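Local coordinates for Phosphoglucosamine/phosphogalactosamine mutase (Sulfolobus tokodaii, PDB 2F7L), which interconverts the 6-phosphates and 1-phosphates of glucosamine and galactosamine, a magnesium-dependent step on the way to UDP-N-acetylglucosamine and UDP-N-acetylgalactosamine, at residues K39-R44 with L86-G91; S262-S267 with A323-N328; K280-V285 with D303-G308. One frame throughout, in Å; residues are numbered along the deposited sequence.

Interaction 1 (K39-R44 with L86-G91); sequences KILVGR and LGYDGG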
ATOM      1  N   LYS A  39       9.903 -23.756  -2.862  1.00 27.06           N
ATOM      2  CA  LYS A  39      10.841 -22.882  -2.178  1.00 25.44           C
ATOM      3  C   LYS A  39      10.121 -21.637  -1.729  1.00 23.55           C
ATOM      4  O   LYS A  39       9.707 -20.836  -2.561  1.00 22.59           O
ATOM      5  CB  LYS A  39      11.990 -22.549  -3.127  1.00 26.32           C
ATOM      6  CG  LYS A  39      12.878 -23.738  -3.432  1.00 25.61           C
ATOM      7  CD  LYS A  39      13.759 -23.442  -4.604  1.00 27.89           C
ATOM      8  CE  LYS A  39      14.885 -24.443  -4.692  1.00 29.61           C
ATOM      9  NZ  LYS A  39      14.361 -25.813  -4.452  1.00 31.87           N
ATOM     10  N   ILE A  40       9.971 -21.483  -0.413  1.00 22.00           N
ATOM     11  CA  ILE A  40       9.234 -20.344   0.138  1.00 21.85           C
ATOM     12  C   ILE A  40      10.028 -19.429   1.027  1.00 21.72           C
ATOM     13  O   ILE A  40      10.620 -19.860   2.006  1.00 22.71           O
ATOM     14  CB  ILE A  40       7.979 -20.803   0.950  1.00 21.56           C
ATOM     15  CG1 ILE A  40       7.034 -21.630   0.073  1.00 20.47           C
ATOM     16  CG2 ILE A  40       7.249 -19.592   1.488  1.00 21.32           C
ATOM     17  CD1 ILE A  40       6.515 -20.902  -1.130  1.00 20.11           C
ATOM     18  N   LEU A  41      10.006 -18.146   0.705  1.00 21.91           N
ATOM     19  CA  LEU A  41      10.746 -17.158   1.480  1.00 22.42           C
ATOM     20  C   LEU A  41       9.869 -16.574   2.601  1.00 22.82           C
ATOM     21  O   LEU A  41       8.763 -16.100   2.348  1.00 23.46           O
ATOM     22  CB  LEU A  41      11.205 -16.047   0.538  1.00 21.73           C
ATOM     23  CG  LEU A  41      12.401 -15.154   0.873  1.00 23.07           C
ATOM     24  CD1 LEU A  41      12.015 -13.718   0.597  1.00 21.66           C
ATOM     25  CD2 LEU A  41      12.830 -15.307   2.316  1.00 23.47           C
ATOM     26  N   VAL A  42      10.364 -16.600   3.833  1.00 22.79           N
ATOM     27  CA  VAL A  42       9.618 -16.064   4.973  1.00 23.07           C
ATOM     28  C   VAL A  42      10.307 -14.827   5.537  1.00 24.11           C
ATOM     29  O   VAL A  42      11.484 -14.875   5.854  1.00 25.23           O
ATOM     30  CB  VAL A  42       9.500 -17.104   6.112  1.00 22.65           C
ATOM     31  CG1 VAL A  42       8.731 -16.513   7.270  1.00 21.47           C
ATOM     32  CG2 VAL A  42       8.825 -18.372   5.601  1.00 22.05           C
ATOM     33  N   GLY A  43       9.578 -13.722   5.664  1.00 25.16           N
ATOM     34  CA  GLY A  43      10.170 -12.492   6.190  1.00 25.85           C
ATOM     35  C   GLY A  43       9.211 -11.795   7.136  1.00 26.33           C
ATOM     36  O   GLY A  43       8.090 -12.269   7.298  1.00 27.00           O
ATOM     37  N   ARG A  44       9.616 -10.683   7.753  1.00 26.50           N
ATOM     38  CA  ARG A  44       8.727  -9.986   8.707  1.00 26.52           C
ATOM     39  C   ARG A  44       8.988  -8.501   8.901  1.00 26.03           C
ATOM     40  O   ARG A  44      10.078  -8.004   8.630  1.00 25.81           O
ATOM     41  CB  ARG A  44       8.804 -10.643  10.087  1.00 26.26           C
ATOM     42  CG  ARG A  44      10.032 -10.253  10.890  1.00 26.96           C
ATOM     43  CD  ARG A  44      10.107 -11.097  12.140  1.00 29.98           C
ATOM     44  NE  ARG A  44      10.462 -10.304  13.309  1.00 34.60           N
ATOM     45  CZ  ARG A  44      11.706 -10.133  13.750  1.00 38.06           C
ATOM     46  NH1 ARG A  44      12.729 -10.714  13.113  1.00 38.59           N
ATOM     47  NH2 ARG A  44      11.928  -9.376  14.828  1.00 38.75           N
ATOM     48  N   LEU A  86      14.276 -13.519  -7.159  1.00 29.81           N
ATOM     49  CA  LEU A  86      15.277 -14.426  -6.629  1.00 27.53           C
ATOM     50  C   LEU A  86      14.993 -15.902  -6.854  1.00 26.89           C
ATOM     51  O   LEU A  86      15.766 -16.752  -6.429  1.00 26.60           O
ATOM     52  CB  LEU A  86      15.498 -14.116  -5.148  1.00 26.99           C
ATOM     53  CG  LEU A  86      16.873 -13.537  -4.784  1.00 25.98           C
ATOM     54  CD1 LEU A  86      17.429 -12.724  -5.895  1.00 24.17           C
ATOM     55  CD2 LEU A  86      16.761 -12.706  -3.534  1.00 26.33           C
ATOM     56  N   GLY A  87      13.888 -16.196  -7.534  1.00 27.07           N
ATOM     57  CA  GLY A  87      13.526 -17.577  -7.839  1.00 25.70           C
ATOM     58  C   GLY A  87      12.529 -18.306  -6.951  1.00 25.19           C
ATOM     59  O   GLY A  87      12.188 -19.441  -7.218  1.00 24.84           O
ATOM     60  N   TYR A  88      12.036 -17.677  -5.896  1.00 25.43           N
ATOM     61  CA  TYR A  88      11.109 -18.367  -5.006  1.00 25.01           C
ATOM     62  C   TYR A  88       9.773 -18.761  -5.609  1.00 25.34           C
ATOM     63  O   TYR A  88       9.323 -18.193  -6.594  1.00 25.60           O
ATOM     64  CB  TYR A  88      10.896 -17.527  -3.758  1.00 23.51           C
ATOM     65  CG  TYR A  88      12.146 -17.465  -2.915  1.00 23.09           C
ATOM     66  CD1 TYR A  88      12.514 -18.539  -2.095  1.00 21.80           C
ATOM     67  CD2 TYR A  88      12.979 -16.344  -2.955  1.00 23.43           C
ATOM     68  CE1 TYR A  88      13.669 -18.499  -1.345  1.00 21.97           C
ATOM     69  CE2 TYR A  88      14.142 -16.290  -2.206  1.00 23.43           C
ATOM     70  CZ  TYR A  88      14.483 -17.374  -1.406  1.00 23.08           C
ATOM     71  OH  TYR A  88      15.660 -17.336  -0.710  1.00 23.69           O
ATOM     72  N   ASP A  89       9.137 -19.749  -5.001  1.00 25.54           N
ATOM     73  CA  ASP A  89       7.846 -20.221  -5.462  1.00 25.79           C
ATOM     74  C   ASP A  89       6.722 -19.389  -4.846  1.00 25.94           C
ATOM     75  O   ASP A  89       5.550 -19.558  -5.196  1.00 25.86           O
ATOM     76  CB  ASP A  89       7.688 -21.685  -5.083  1.00 26.16           C
ATOM     77  CG  ASP A  89       8.463 -22.590  -5.993  1.00 27.39           C
ATOM     78  OD1 ASP A  89       8.128 -22.604  -7.194  1.00 28.83           O
ATOM     79  OD2 ASP A  89       9.398 -23.284  -5.528  1.00 28.09           O
ATOM     80  N   GLY A  90       7.109 -18.505  -3.925  1.00 25.24           N
ATOM     81  CA  GLY A  90       6.191 -17.628  -3.222  1.00 24.45           C
ATOM     82  C   GLY A  90       6.787 -17.289  -1.859  1.00 24.84           C
ATOM     83  O   GLY A  90       7.917 -17.672  -1.539  1.00 24.88           O
ATOM     84  N   GLY A  91       6.040 -16.567  -1.040  1.00 24.51           N
ATOM     85  CA  GLY A  91       6.541 -16.242   0.273  1.00 23.29           C
ATOM     86  C   GLY A  91       5.423 -15.851   1.211  1.00 23.50           C
ATOM     87  O   GLY A  91       4.282 -15.651   0.794  1.00 23.18           O
TER
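Lys39 and Asp89 grip each other in the sheet of domain I through two bonds that use both backbone polar atoms of the lysine. Lys39 N donates to Asp89 OD2 at 2.8 Å on an almost straight line (173° at the hydrogen), engaging the anti lone pair of the carboxylate oxygen. Lys39 O accepts from Asp89 N at 2.7 Å, in the carbonyl plane. The aspartate thus serves as donor through its backbone and as acceptor through its side chain. Further along, Leu41 N donates to Gly90 O at 3.1 Å, and Ile40 CA adds a CA-H...O contact to the same oxygen. Parallel pairing is established at Leu41 and Gly91. Beside it, Ile40 CG2 rests on Gly91 CA at 3.6 Å.

On the other face of the sheet, Leu41 lies over the Tyr88 ring. Leu41 CB sits above the ring centre, 3.7 Å from the centroid in a CH-pi contact. With Leu41 CG anti to the backbone N (chi1 -157°), that atom comes over the CE2 and CZ side of the ring. Lys39 O lies at the edge of this ring, near CD1.

The polar ends look elsewhere: Lys39 NZ forms a salt bridge with Glu67, and Tyr88 OH is hydrogen-bonded to Glu148. Tyr88 also meets Tyr69 edge-to-face. In the mixed sheet of domain I, strand 39-44 runs between strands 90-94 and 67-73, parallel to both, and helix 50-63 packs against it through Val42.

Interaction 2 (S262-S267 with A323-N328); sequences SGTLLS and AGFEEN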
ATOM      1  N   SER A 262       0.712  12.843  -4.800  1.00 35.79           N
ATOM      2  CA  SER A 262       2.024  12.375  -5.210  1.00 35.37           C
ATOM      3  C   SER A 262       1.925  11.192  -6.162  1.00 35.65           C
ATOM      4  O   SER A 262       2.868  10.903  -6.899  1.00 36.14           O
ATOM      5  CB  SER A 262       2.871  12.004  -3.992  1.00 34.07           C
ATOM      6  OG  SER A 262       2.232  11.039  -3.188  1.00 33.01           O
ATOM      7  N   GLY A 263       0.784  10.513  -6.155  1.00 35.52           N
ATOM      8  CA  GLY A 263       0.609   9.378  -7.038  1.00 35.85           C
ATOM      9  C   GLY A 263       0.471   9.924  -8.436  1.00 37.33           C
ATOM     10  O   GLY A 263       0.929   9.328  -9.410  1.00 37.86           O
ATOM     11  N   THR A 264      -0.169  11.085  -8.523  1.00 38.65           N
ATOM     12  CA  THR A 264      -0.403  11.774  -9.793  1.00 39.80           C
ATOM     13  C   THR A 264       0.915  12.299 -10.387  1.00 39.75           C
ATOM     14  O   THR A 264       1.200  12.091 -11.559  1.00 38.90           O
ATOM     15  CB  THR A 264      -1.413  12.945  -9.586  1.00 40.03           C
ATOM     16  OG1 THR A 264      -2.719  12.411  -9.340  1.00 38.84           O
ATOM     17  CG2 THR A 264      -1.455  13.844 -10.806  1.00 40.65           C
ATOM     18  N   LEU A 265       1.699  12.976  -9.553  1.00 40.79           N
ATOM     19  CA  LEU A 265       3.003  13.518  -9.933  1.00 41.34           C
ATOM     20  C   LEU A 265       3.922  12.380 -10.395  1.00 42.17           C
ATOM     21  O   LEU A 265       4.634  12.502 -11.392  1.00 43.22           O
ATOM     22  CB  LEU A 265       3.617  14.220  -8.716  1.00 40.78           C
ATOM     23  CG  LEU A 265       3.864  15.732  -8.713  1.00 40.65           C
ATOM     24  CD1 LEU A 265       2.913  16.420  -9.652  1.00 40.94           C
ATOM     25  CD2 LEU A 265       3.714  16.274  -7.300  1.00 39.64           C
ATOM     26  N   LEU A 266       3.902  11.277  -9.649  1.00 42.81           N
ATOM     27  CA  LEU A 266       4.709  10.096  -9.940  1.00 42.79           C
ATOM     28  C   LEU A 266       4.162   9.390 -11.161  1.00 44.10           C
ATOM     29  O   LEU A 266       4.912   8.876 -11.991  1.00 44.39           O
ATOM     30  CB  LEU A 266       4.689   9.146  -8.748  1.00 41.30           C
ATOM     31  CG  LEU A 266       5.933   9.100  -7.854  1.00 40.50           C
ATOM     32  CD1 LEU A 266       6.654  10.445  -7.780  1.00 39.09           C
ATOM     33  CD2 LEU A 266       5.500   8.629  -6.488  1.00 39.25           C
ATOM     34  N   SER A 267       2.842   9.361 -11.270  1.00 45.58           N
ATOM     35  CA  SER A 267       2.203   8.725 -12.411  1.00 46.76           C
ATOM     36  C   SER A 267       2.666   9.494 -13.660  1.00 47.26           C
ATOM     37  O   SER A 267       2.814   8.949 -14.753  1.00 46.91           O
ATOM     38  CB  SER A 267       0.685   8.798 -12.244  1.00 46.53           C
ATOM     39  OG  SER A 267       0.062   7.721 -12.914  1.00 47.56           O
ATOM     40  N   ALA A 323       1.434   2.761 -14.648  1.00 44.99           N
ATOM     41  CA  ALA A 323       1.648   2.692 -13.202  1.00 44.01           C
ATOM     42  C   ALA A 323       0.306   2.574 -12.493  1.00 43.75           C
ATOM     43  O   ALA A 323      -0.745   2.546 -13.137  1.00 44.57           O
ATOM     44  CB  ALA A 323       2.379   3.941 -12.705  1.00 42.83           C
ATOM     45  N   GLY A 324       0.342   2.489 -11.167  1.00 42.20           N
ATOM     46  CA  GLY A 324      -0.885   2.410 -10.404  1.00 40.07           C
ATOM     47  C   GLY A 324      -0.609   3.059  -9.073  1.00 39.23           C
ATOM     48  O   GLY A 324       0.545   3.254  -8.727  1.00 39.77           O
ATOM     49  N   PHE A 325      -1.645   3.441  -8.342  1.00 38.64           N
ATOM     50  CA  PHE A 325      -1.451   4.018  -7.021  1.00 38.27           C
ATOM     51  C   PHE A 325      -2.761   4.150  -6.250  1.00 39.16           C
ATOM     52  O   PHE A 325      -3.853   4.032  -6.823  1.00 38.95           O
ATOM     53  CB  PHE A 325      -0.735   5.373  -7.097  1.00 36.95           C
ATOM     54  CG  PHE A 325      -1.560   6.482  -7.693  1.00 36.62           C
ATOM     55  CD1 PHE A 325      -1.596   6.688  -9.071  1.00 37.17           C
ATOM     56  CD2 PHE A 325      -2.297   7.338  -6.872  1.00 35.86           C
ATOM     57  CE1 PHE A 325      -2.351   7.733  -9.627  1.00 36.10           C
ATOM     58  CE2 PHE A 325      -3.050   8.373  -7.410  1.00 35.62           C
ATOM     59  CZ  PHE A 325      -3.077   8.573  -8.793  1.00 35.72           C
ATOM     60  N   GLU A 326      -2.637   4.351  -4.938  1.00 39.61           N
ATOM     61  CA  GLU A 326      -3.786   4.528  -4.064  1.00 40.86           C
ATOM     62  C   GLU A 326      -3.644   5.880  -3.399  1.00 40.61           C
ATOM     63  O   GLU A 326      -2.545   6.393  -3.287  1.00 41.20           O
ATOM     64  CB  GLU A 326      -3.843   3.454  -2.977  1.00 42.20           C
ATOM     65  CG  GLU A 326      -4.239   2.075  -3.451  1.00 44.72           C
ATOM     66  CD  GLU A 326      -5.184   1.374  -2.472  1.00 47.22           C
ATOM     67  OE1 GLU A 326      -6.426   1.553  -2.585  1.00 47.46           O
ATOM     68  OE2 GLU A 326      -4.685   0.652  -1.572  1.00 49.02           O
ATOM     69  N   GLU A 327      -4.751   6.449  -2.938  1.00 40.78           N
ATOM     70  CA  GLU A 327      -4.712   7.750  -2.291  1.00 40.38           C
ATOM     71  C   GLU A 327      -4.006   7.700  -0.938  1.00 40.04           C
ATOM     72  O   GLU A 327      -3.631   8.732  -0.370  1.00 39.85           O
ATOM     73  CB  GLU A 327      -6.137   8.293  -2.148  1.00 40.81           C
ATOM     74  CG  GLU A 327      -7.176   7.298  -1.657  1.00 41.81           C
ATOM     75  CD  GLU A 327      -7.069   7.006  -0.171  1.00 43.44           C
ATOM     76  OE1 GLU A 327      -6.928   7.976   0.604  1.00 44.02           O
ATOM     77  OE2 GLU A 327      -7.138   5.812   0.225  1.00 44.26           O
ATOM     78  N   ASN A 328      -3.802   6.485  -0.446  1.00 39.70           N
ATOM     79  CA  ASN A 328      -3.158   6.262   0.846  1.00 39.29           C
ATOM     80  C   ASN A 328      -1.624   6.147   0.805  1.00 38.06           C
ATOM     81  O   ASN A 328      -1.013   5.795   1.804  1.00 37.94           O
ATOM     82  CB  ASN A 328      -3.729   4.987   1.495  1.00 40.10           C
ATOM     83  CG  ASN A 328      -3.467   3.710   0.657  1.00 40.83           C
ATOM     84  OD1 ASN A 328      -2.359   3.469   0.157  1.00 39.61           O
ATOM     85  ND2 ASN A 328      -4.494   2.882   0.527  1.00 41.85           N
TER
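Phe325 carries this contact, laying one face of its ring on the backbone of helix 262-267 at Gly263. Gly263 CA stands 3.5 Å above the ring plane, displaced toward the rim, and makes a CH-pi contact with the ring centroid at 3.7 Å. Among the ring atoms, Phe325 CD2 comes nearest to Gly263 CA, at 3.6 Å. Because Gly263 has no side chain, the ring can approach the helix backbone itself. Thr264 N lies over the same face, also off centre, next to CZ. The phenyl group is brought there by a first torsion that sets CG between the backbone N and the carbonyl carbon (chi1 70°).

Ser267, one helical turn after Gly263, extends the contact toward Ala323. Its OG lies 4.1 Å from Phe325 CE1, oblique to the ring, and 4.4 Å from the methyl carbon CB of Ala323. No hydrogen bond joins the two segments, and Thr264 OG1 is hydrogen-bonded to Asp260 O in its own helix.

Helix 262-267 and strand 323-326 run nearly antiparallel, at 172° with axes 8.5 Å apart, a close helix-on-sheet packing in the alpha/beta/alpha domain III. Phe331 of strand 329-332, Ile281 of strand 280-284 and Val291 of helix 290-296 also touch Phe325, placing the ring between helix 259-272 and the sheet.

Interaction 3 (K280-V285 with D303-G308); sequences KIVTAV and DWTKVG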
ATOM      1  N   LYS A 280      -1.398   5.460 -19.464  1.00 53.12           N
ATOM      2  CA  LYS A 280      -2.577   4.953 -18.808  1.00 50.58           C
ATOM      3  C   LYS A 280      -2.169   4.406 -17.449  1.00 48.60           C
ATOM      4  O   LYS A 280      -1.208   3.639 -17.346  1.00 48.19           O
ATOM      5  CB  LYS A 280      -3.154   3.827 -19.637  1.00 50.93           C
ATOM      6  CG  LYS A 280      -4.330   3.132 -19.007  1.00 52.35           C
ATOM      7  CD  LYS A 280      -4.507   1.746 -19.599  1.00 53.85           C
ATOM      8  CE  LYS A 280      -3.887   1.655 -20.988  1.00 54.87           C
ATOM      9  NZ  LYS A 280      -4.284   2.823 -21.845  1.00 56.11           N
ATOM     10  N   ILE A 281      -2.917   4.793 -16.420  1.00 45.56           N
ATOM     11  CA  ILE A 281      -2.649   4.357 -15.069  1.00 42.46           C
ATOM     12  C   ILE A 281      -3.935   3.861 -14.418  1.00 41.56           C
ATOM     13  O   ILE A 281      -5.025   4.151 -14.900  1.00 42.12           O
ATOM     14  CB  ILE A 281      -2.026   5.513 -14.253  1.00 41.92           C
ATOM     15  CG1 ILE A 281      -3.030   6.660 -14.081  1.00 40.71           C
ATOM     16  CG2 ILE A 281      -0.765   6.025 -14.971  1.00 40.38           C
ATOM     17  CD1 ILE A 281      -4.041   6.450 -12.996  1.00 38.37           C
ATOM     18  N   VAL A 282      -3.798   3.097 -13.334  1.00 40.33           N
ATOM     19  CA  VAL A 282      -4.931   2.540 -12.591  1.00 37.81           C
ATOM     20  C   VAL A 282      -4.976   3.204 -11.225  1.00 37.34           C
ATOM     21  O   VAL A 282      -3.943   3.546 -10.666  1.00 37.79           O
ATOM     22  CB  VAL A 282      -4.746   1.021 -12.362  1.00 37.37           C
ATOM     23  CG1 VAL A 282      -5.907   0.445 -11.565  1.00 36.34           C
ATOM     24  CG2 VAL A 282      -4.616   0.313 -13.687  1.00 37.61           C
ATOM     25  N   THR A 283      -6.167   3.419 -10.691  1.00 36.75           N
ATOM     26  CA  THR A 283      -6.290   3.983  -9.344  1.00 35.64           C
ATOM     27  C   THR A 283      -7.675   3.693  -8.777  1.00 34.54           C
ATOM     28  O   THR A 283      -8.625   3.435  -9.521  1.00 34.73           O
ATOM     29  CB  THR A 283      -6.012   5.500  -9.296  1.00 35.24           C
ATOM     30  OG1 THR A 283      -5.565   5.839  -7.978  1.00 35.24           O
ATOM     31  CG2 THR A 283      -7.267   6.298  -9.603  1.00 34.12           C
ATOM     32  N   ALA A 284      -7.788   3.709  -7.459  1.00 33.24           N
ATOM     33  CA  ALA A 284      -9.067   3.423  -6.834  1.00 32.21           C
ATOM     34  C   ALA A 284      -9.967   4.655  -6.740  1.00 31.88           C
ATOM     35  O   ALA A 284      -9.514   5.807  -6.629  1.00 30.61           O
ATOM     36  CB  ALA A 284      -8.855   2.812  -5.459  1.00 31.32           C
ATOM     37  N   VAL A 285     -11.262   4.377  -6.788  1.00 31.87           N
ATOM     38  CA  VAL A 285     -12.294   5.398  -6.712  1.00 31.26           C
ATOM     39  C   VAL A 285     -12.175   6.276  -5.471  1.00 31.00           C
ATOM     40  O   VAL A 285     -12.905   7.243  -5.329  1.00 30.74           O
ATOM     41  CB  VAL A 285     -13.688   4.739  -6.758  1.00 30.79           C
ATOM     42  CG1 VAL A 285     -13.988   4.259  -8.184  1.00 28.89           C
ATOM     43  CG2 VAL A 285     -13.735   3.560  -5.785  1.00 29.26           C
ATOM     44  N   ASP A 303      -7.547   4.711 -15.285  1.00 46.99           N
ATOM     45  CA  ASP A 303      -8.521   3.639 -15.220  1.00 46.08           C
ATOM     46  C   ASP A 303      -8.979   3.477 -13.785  1.00 44.09           C
ATOM     47  O   ASP A 303      -8.235   2.988 -12.949  1.00 44.90           O
ATOM     48  CB  ASP A 303      -7.904   2.336 -15.713  1.00 48.03           C
ATOM     49  CG  ASP A 303      -7.871   2.248 -17.220  1.00 50.15           C
ATOM     50  OD1 ASP A 303      -8.955   2.348 -17.844  1.00 50.61           O
ATOM     51  OD2 ASP A 303      -6.765   2.076 -17.781  1.00 52.17           O
ATOM     52  N   TRP A 304     -10.198   3.893 -13.490  1.00 41.64           N
ATOM     53  CA  TRP A 304     -10.707   3.793 -12.128  1.00 40.42           C
ATOM     54  C   TRP A 304     -10.992   2.352 -11.758  1.00 39.68           C
ATOM     55  O   TRP A 304     -11.331   1.558 -12.619  1.00 39.82           O
ATOM     56  CB  TRP A 304     -11.973   4.636 -11.975  1.00 39.73           C
ATOM     57  CG  TRP A 304     -11.705   6.092 -12.144  1.00 39.69           C
ATOM     58  CD1 TRP A 304     -11.924   6.844 -13.263  1.00 39.70           C
ATOM     59  CD2 TRP A 304     -11.124   6.974 -11.174  1.00 39.45           C
ATOM     60  NE1 TRP A 304     -11.516   8.140 -13.051  1.00 40.00           N
ATOM     61  CE2 TRP A 304     -11.021   8.248 -11.778  1.00 39.77           C
ATOM     62  CE3 TRP A 304     -10.683   6.814  -9.854  1.00 39.01           C
ATOM     63  CZ2 TRP A 304     -10.493   9.362 -11.103  1.00 40.07           C
ATOM     64  CZ3 TRP A 304     -10.158   7.922  -9.180  1.00 39.64           C
ATOM     65  CH2 TRP A 304     -10.070   9.179  -9.806  1.00 39.72           C
ATOM     66  N   THR A 305     -10.862   2.015 -10.477  1.00 38.80           N
ATOM     67  CA  THR A 305     -11.104   0.645 -10.049  1.00 38.33           C
ATOM     68  C   THR A 305     -11.523   0.531  -8.581  1.00 37.87           C
ATOM     69  O   THR A 305     -11.626   1.532  -7.886  1.00 38.11           O
ATOM     70  CB  THR A 305      -9.838  -0.231 -10.329  1.00 38.41           C
ATOM     71  OG1 THR A 305     -10.120  -1.599 -10.034  1.00 39.01           O
ATOM     72  CG2 THR A 305      -8.654   0.233  -9.506  1.00 37.90           C
ATOM     73  N   LYS A 306     -11.786  -0.687  -8.126  1.00 37.58           N
ATOM     74  CA  LYS A 306     -12.184  -0.938  -6.747  1.00 37.94           C
ATOM     75  C   LYS A 306     -11.077  -0.497  -5.807  1.00 38.06           C
ATOM     76  O   LYS A 306      -9.940  -0.248  -6.223  1.00 37.38           O
ATOM     77  CB  LYS A 306     -12.444  -2.439  -6.513  1.00 38.07           C
ATOM     78  CG  LYS A 306     -13.490  -3.034  -7.420  1.00 41.58           C
ATOM     79  CD  LYS A 306     -13.607  -4.576  -7.333  1.00 43.90           C
ATOM     80  CE  LYS A 306     -14.508  -5.185  -8.504  1.00 45.27           C
ATOM     81  NZ  LYS A 306     -13.855  -5.282  -9.891  1.00 43.54           N
ATOM     82  N   VAL A 307     -11.434  -0.398  -4.534  1.00 38.27           N
ATOM     83  CA  VAL A 307     -10.494  -0.049  -3.483  1.00 39.15           C
ATOM     84  C   VAL A 307      -9.746  -1.338  -3.145  1.00 40.79           C
ATOM     85  O   VAL A 307     -10.370  -2.394  -2.963  1.00 40.77           O
ATOM     86  CB  VAL A 307     -11.239   0.437  -2.218  1.00 38.80           C
ATOM     87  CG1 VAL A 307     -10.290   0.495  -1.029  1.00 36.01           C
ATOM     88  CG2 VAL A 307     -11.877   1.797  -2.488  1.00 37.48           C
ATOM     89  N   GLY A 308      -8.418  -1.257  -3.062  1.00 42.49           N
ATOM     90  CA  GLY A 308      -7.608  -2.432  -2.746  1.00 43.23           C
ATOM     91  C   GLY A 308      -6.304  -2.491  -3.532  1.00 43.92           C
ATOM     92  O   GLY A 308      -6.317  -2.501  -4.774  1.00 43.92           O
TER
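Trp304 CG is anti to the carbonyl carbon (chi1 -65°), and the indole runs alongside Thr283, whose CG2 sits between backbone N and carbonyl carbon and meets CZ3 and CE3 obliquely. These residues pair across two neighbouring parallel strands of a beta-alpha-beta unit of domain III, in which helix 290-296 connects strand 280-284 to strand 301-305.

The backbones alternate as donor and acceptor. Asp303 N gives a nearly straight bond to Ile281 O (177° at the hydrogen). Thr283 N returns one to Asp303 O at 3.1 Å, with the donor tilted from the carbonyl plane. Val285 N closes on Thr305 O. Between them, Thr305 N to Thr283 O is bent and weak.

The indole also makes a cation-pi contact with Lys410 of the C-terminal domain, while Thr283 OG1 is hydrogen-bonded to Phe325 O in the next strand. Away from the indole, Val282 CG1 meets Thr305 CG2. Past the strand ends, Val285 and Val307 cross at about a right angle. A sulfate ion, probably from the crystallisation liquor, lies about 5 Å from the Val307 side chain. At the indole's edge, near its plane, Ala284 O lies 3.4 Å from Trp304 CZ3.

Interaction 1 comes first along the chain and belongs to domain I; interactions 2 and 3 both lie in domain III, with interaction 3 nested inside the loop closed by interaction 2. The centre of interaction 1 is about 28 Å from the centre of each of the others, with no touch between them, whereas the centres of interactions 2 and 3 are about 10 Å apart. These two share one sheet: strand 280-284 lies between strands 301-305 and 323-326, and Ala323 O with Val282 N probably forms a hydrogen bond at 3.1 Å. Strand pairing and helix packing therefore build a single layered domain III, separate from the domain I sheet.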